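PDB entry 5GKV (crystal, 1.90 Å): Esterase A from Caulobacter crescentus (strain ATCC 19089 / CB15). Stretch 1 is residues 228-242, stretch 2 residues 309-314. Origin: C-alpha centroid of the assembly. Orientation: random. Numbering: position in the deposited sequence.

Stretch 1, residues 228-242: PQFGEINPAVEAAFF
Stretch 2, residues 309-314: DLVLPY

How are the two backbones laid against each other? Stretch 1 runs as an extended loop from P228 to N234 and then turns into a helix spanning 235-241, closed by successive bonds from E238 N to N234 O through F242 N to E238 O, each 2.9 to 3.0 Å. Stretch 2 has no regular helix or strand; L310 and V311 (phi/psi -71/-19 and -116/-55) make a turn, and L312 (-82/131) leads out of it. Its ends are tied by D309 N to Y314 O at 3.0 Å, while Y314 N reaches L312 O at 2.8 Å. The CA atoms of G231 and P313 lie 5.1 Å apart and those of V237 and V311 4.6 Å, so the loop faces the later part of stretch 2 and the helix its middle: the register runs antiparallel in sequence.

Which polar groups join the stretches? One direct hydrogen bond does: N234 ND2 donates to L310 O at 2.9 Å, nearly straight at 169°. N234, with chi1 63° (p) and chi2 53°, also caps the helix, its OD1 accepting from V237 N at 2.9 Å and, weakly, from A236 N at 2.9 Å. The amide thus uses its oxygen to start the helix and its nitrogen to hold the neighbouring turn. That turn is braced from within by D309 (chi1 t), whose OD2 accepts from V311 N at 2.8 Å and L312 N at 2.9 Å.

What do the waters add? They join backbone groups that do not meet directly. Water 1 accepts from G231 N at 2.8 Å and donates to V311 O at 2.7 Å; water 2 donates to E232 O at 2.6 Å and to L310 O at 3.1 Å. L310 O therefore receives both the N234 amide and a water.

Which side chains fill the space beside the helix? V311 (chi1 t), the most covered residue of the contact, fits against the helix. Its CG2 lies 3.8 Å from A236 CB, and its CG1 lies 3.9 Å from A240 CB, one helical turn later; both are ordinary van der Waals contacts between methyl groups. V237 (chi1 67°, p) brings its CG2 to 4.2 Å from V311 CG1. F241 (chi1 -81°, m; chi2 -70°) presents its ring edge, with CE2 3.5 Å from V311 CG1. L310 (m, t) touches more lightly, its CB 4.4 Å from A236 CB.

How does the loop meet P313? The proline ring, C-gamma endo, packs largely against backbone: P313 CG is 3.6 Å from Q229 O, and P313 CB is 3.7 Å from G231 N. F230 (chi1 -77°, m; chi2 -88°) starts sideways, but its ring end comes nearer, placing CD1 4.4 Å from P313 CD. V311 O lies at the edge of that ring, 3.5 Å from F230 CD1, where the slightly positive aromatic rim suits a carbonyl oxygen.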

# COMPACT_ATOMS: atom_id res chain seq x y z
N PRO A 228 -4.41 -12.89 12.43
CA PRO A 228 -3.13 -12.33 12.87
C PRO A 228 -3.16 -12.08 14.37
O PRO A 228 -4.21 -11.83 14.97
CB PRO A 228 -3.02 -11.02 12.08
CG PRO A 228 -4.43 -10.69 11.67
CD PRO A 228 -5.13 -12.00 11.49
N GLN A 229 -1.98 -12.16 14.98
CA GLN A 229 -1.83 -11.98 16.42
C GLN A 229 -1.54 -10.50 16.69
O GLN A 229 -0.42 -10.03 16.52
CB GLN A 229 -0.72 -12.88 16.96
CG GLN A 229 -0.33 -12.64 18.43
CD GLN A 229 -1.52 -12.67 19.40
OE1 GLN A 229 -2.48 -13.42 19.20
NE2 GLN A 229 -1.44 -11.85 20.45
N PHE A 230 -2.57 -9.77 17.12
CA PHE A 230 -2.39 -8.38 17.48
C PHE A 230 -1.73 -8.26 18.85
O PHE A 230 -1.53 -9.24 19.57
CB PHE A 230 -3.73 -7.65 17.47
CG PHE A 230 -4.20 -7.32 16.09
CD1 PHE A 230 -3.82 -6.13 15.48
CD2 PHE A 230 -5.00 -8.20 15.39
CE1 PHE A 230 -4.24 -5.83 14.20
CE2 PHE A 230 -5.43 -7.90 14.10
CZ PHE A 230 -5.05 -6.71 13.51
N GLY A 231 -1.40 -7.03 19.22
CA GLY A 231 -0.82 -6.75 20.51
C GLY A 231 -1.88 -6.60 21.59
O GLY A 231 -2.97 -7.18 21.51
N GLU A 232 -1.55 -5.81 22.60
CA GLU A 232 -2.52 -5.53 23.65
C GLU A 232 -3.67 -4.70 23.08
O GLU A 232 -3.47 -3.82 22.24
CB GLU A 232 -1.87 -4.80 24.82
CG GLU A 232 -0.59 -5.49 25.36
CD GLU A 232 -0.82 -6.93 25.85
OE1 GLU A 232 0.18 -7.63 26.13
OE2 GLU A 232 -2.00 -7.36 25.94
N ILE A 233 -4.88 -5.04 23.51
CA ILE A 233 -6.07 -4.31 23.11
C ILE A 233 -6.02 -2.89 23.69
O ILE A 233 -5.54 -2.67 24.82
CB ILE A 233 -7.31 -5.08 23.57
CG1 ILE A 233 -7.33 -6.49 22.93
CG2 ILE A 233 -8.59 -4.32 23.27
CD1 ILE A 233 -7.28 -6.52 21.39
N ASN A 234 -6.45 -1.93 22.89
CA ASN A 234 -6.58 -0.54 23.30
C ASN A 234 -7.62 0.09 22.38
O ASN A 234 -8.03 -0.54 21.40
CB ASN A 234 -5.22 0.19 23.24
CG ASN A 234 -4.64 0.27 21.83
OD1 ASN A 234 -5.29 0.73 20.90
ND2 ASN A 234 -3.38 -0.16 21.67
N PRO A 235 -8.09 1.30 22.69
CA PRO A 235 -9.21 1.83 21.89
C PRO A 235 -8.88 2.00 20.40
O PRO A 235 -9.79 1.91 19.57
CB PRO A 235 -9.52 3.17 22.56
CG PRO A 235 -9.08 2.95 24.02
CD PRO A 235 -7.83 2.13 23.89
N ALA A 236 -7.61 2.22 20.06
CA ALA A 236 -7.23 2.42 18.66
C ALA A 236 -7.27 1.11 17.89
O ALA A 236 -7.87 1.04 16.81
CB ALA A 236 -5.83 3.05 18.58
N VAL A 237 -6.64 0.05 18.42
CA VAL A 237 -6.70 -1.22 17.71
C VAL A 237 -8.13 -1.75 17.70
O VAL A 237 -8.59 -2.28 16.68
CB VAL A 237 -5.70 -2.24 18.32
CG1 VAL A 237 -6.10 -2.65 19.70
CG2 VAL A 237 -5.56 -3.49 17.41
N GLU A 238 -8.88 -1.54 18.79
CA GLU A 238 -10.29 -1.93 18.84
C GLU A 238 -11.08 -1.29 17.70
O GLU A 238 -11.79 -1.98 16.96
CB GLU A 238 -10.91 -1.52 20.17
CG GLU A 238 -10.62 -2.43 21.32
CD GLU A 238 -11.77 -3.38 21.60
OE1 GLU A 238 -11.52 -4.42 22.25
OE2 GLU A 238 -12.91 -3.09 21.16
N ALA A 239 -11.01 0.04 17.58
CA ALA A 239 -11.75 0.73 16.54
C ALA A 239 -11.24 0.35 15.15
O ALA A 239 -12.03 0.22 14.20
CB ALA A 239 -11.68 2.24 16.75
N ALA A 240 -9.92 0.16 15.01
CA ALA A 240 -9.35 -0.06 13.68
C ALA A 240 -9.76 -1.42 13.12
O ALA A 240 -10.03 -1.54 11.92
CB ALA A 240 -7.82 0.03 13.72
N PHE A 241 -9.79 -2.45 13.96
CA PHE A 241 -9.89 -3.81 13.44
C PHE A 241 -11.02 -4.65 14.02
O PHE A 241 -11.42 -5.62 13.36
CB PHE A 241 -8.56 -4.57 13.66
CG PHE A 241 -7.51 -4.25 12.62
CD1 PHE A 241 -7.64 -4.70 11.32
CD2 PHE A 241 -6.39 -3.50 12.95
CE1 PHE A 241 -6.68 -4.42 10.37
CE2 PHE A 241 -5.42 -3.22 12.00
CZ PHE A 241 -5.57 -3.68 10.71
N PHE A 242 -11.57 -4.32 15.18
CA PHE A 242 -12.39 -5.29 15.90
C PHE A 242 -13.85 -4.87 16.04
O PHE A 242 -14.58 -5.47 16.84
CB PHE A 242 -11.76 -5.59 17.26
CG PHE A 242 -10.45 -6.29 17.16
CD1 PHE A 242 -10.39 -7.64 16.85
CD2 PHE A 242 -9.26 -5.61 17.37
CE1 PHE A 242 -9.18 -8.30 16.75
CE2 PHE A 242 -8.04 -6.26 17.27
CZ PHE A 242 -8.00 -7.60 16.96
N ASP A 309 3.85 0.87 17.41
CA ASP A 309 2.59 1.35 16.89
C ASP A 309 1.46 0.87 17.78
O ASP A 309 1.49 -0.25 18.30
CB ASP A 309 2.38 0.86 15.45
CG ASP A 309 1.25 1.58 14.74
OD1 ASP A 309 1.53 2.60 14.07
OD2 ASP A 309 0.10 1.12 14.83
N LEU A 310 0.46 1.73 17.98
CA LEU A 310 -0.66 1.39 18.85
C LEU A 310 -1.56 0.32 18.25
O LEU A 310 -2.32 -0.33 18.99
CB LEU A 310 -1.49 2.63 19.18
CG LEU A 310 -0.75 3.77 19.88
CD1 LEU A 310 -1.59 5.06 19.90
CD2 LEU A 310 -0.39 3.30 21.30
N VAL A 311 -1.50 0.11 16.94
CA VAL A 311 -2.41 -0.77 16.23
C VAL A 311 -1.68 -1.97 15.62
O VAL A 311 -2.03 -3.12 15.87
CB VAL A 311 -3.21 -0.00 15.14
CG1 VAL A 311 -4.10 -0.95 14.35
CG2 VAL A 311 -4.05 1.11 15.79
N LEU A 312 -0.65 -1.71 14.83
CA LEU A 312 0.16 -2.80 14.31
C LEU A 312 1.17 -3.22 15.36
O LEU A 312 1.83 -2.36 15.96
CB LEU A 312 0.86 -2.40 13.01
CG LEU A 312 -0.08 -2.05 11.85
CD1 LEU A 312 0.70 -1.56 10.62
CD2 LEU A 312 -0.96 -3.22 11.47
N PRO A 313 1.30 -4.50 15.65
CA PRO A 313 2.15 -4.95 16.76
C PRO A 313 3.63 -5.01 16.39
O PRO A 313 4.27 -6.07 16.40
CB PRO A 313 1.57 -6.34 17.07
CG PRO A 313 1.03 -6.83 15.77
CD PRO A 313 0.50 -5.59 15.06
N TYR A 314 4.19 -3.84 16.07
CA TYR A 314 5.56 -3.71 15.59
C TYR A 314 6.10 -2.34 15.96
O TYR A 314 5.35 -1.37 16.10
CB TYR A 314 5.67 -3.84 14.06
CG TYR A 314 5.15 -5.14 13.46
CD1 TYR A 314 6.02 -6.18 13.15
CD2 TYR A 314 3.81 -5.29 13.16
CE1 TYR A 314 5.54 -7.36 12.58
CE2 TYR A 314 3.32 -6.44 12.60
CZ TYR A 314 4.19 -7.48 12.31
OH TYR A 314 3.68 -8.63 11.75
O HOH W 1 -1.46 -4.47 18.16
O HOH W 2 -1.74 -2.98 20.44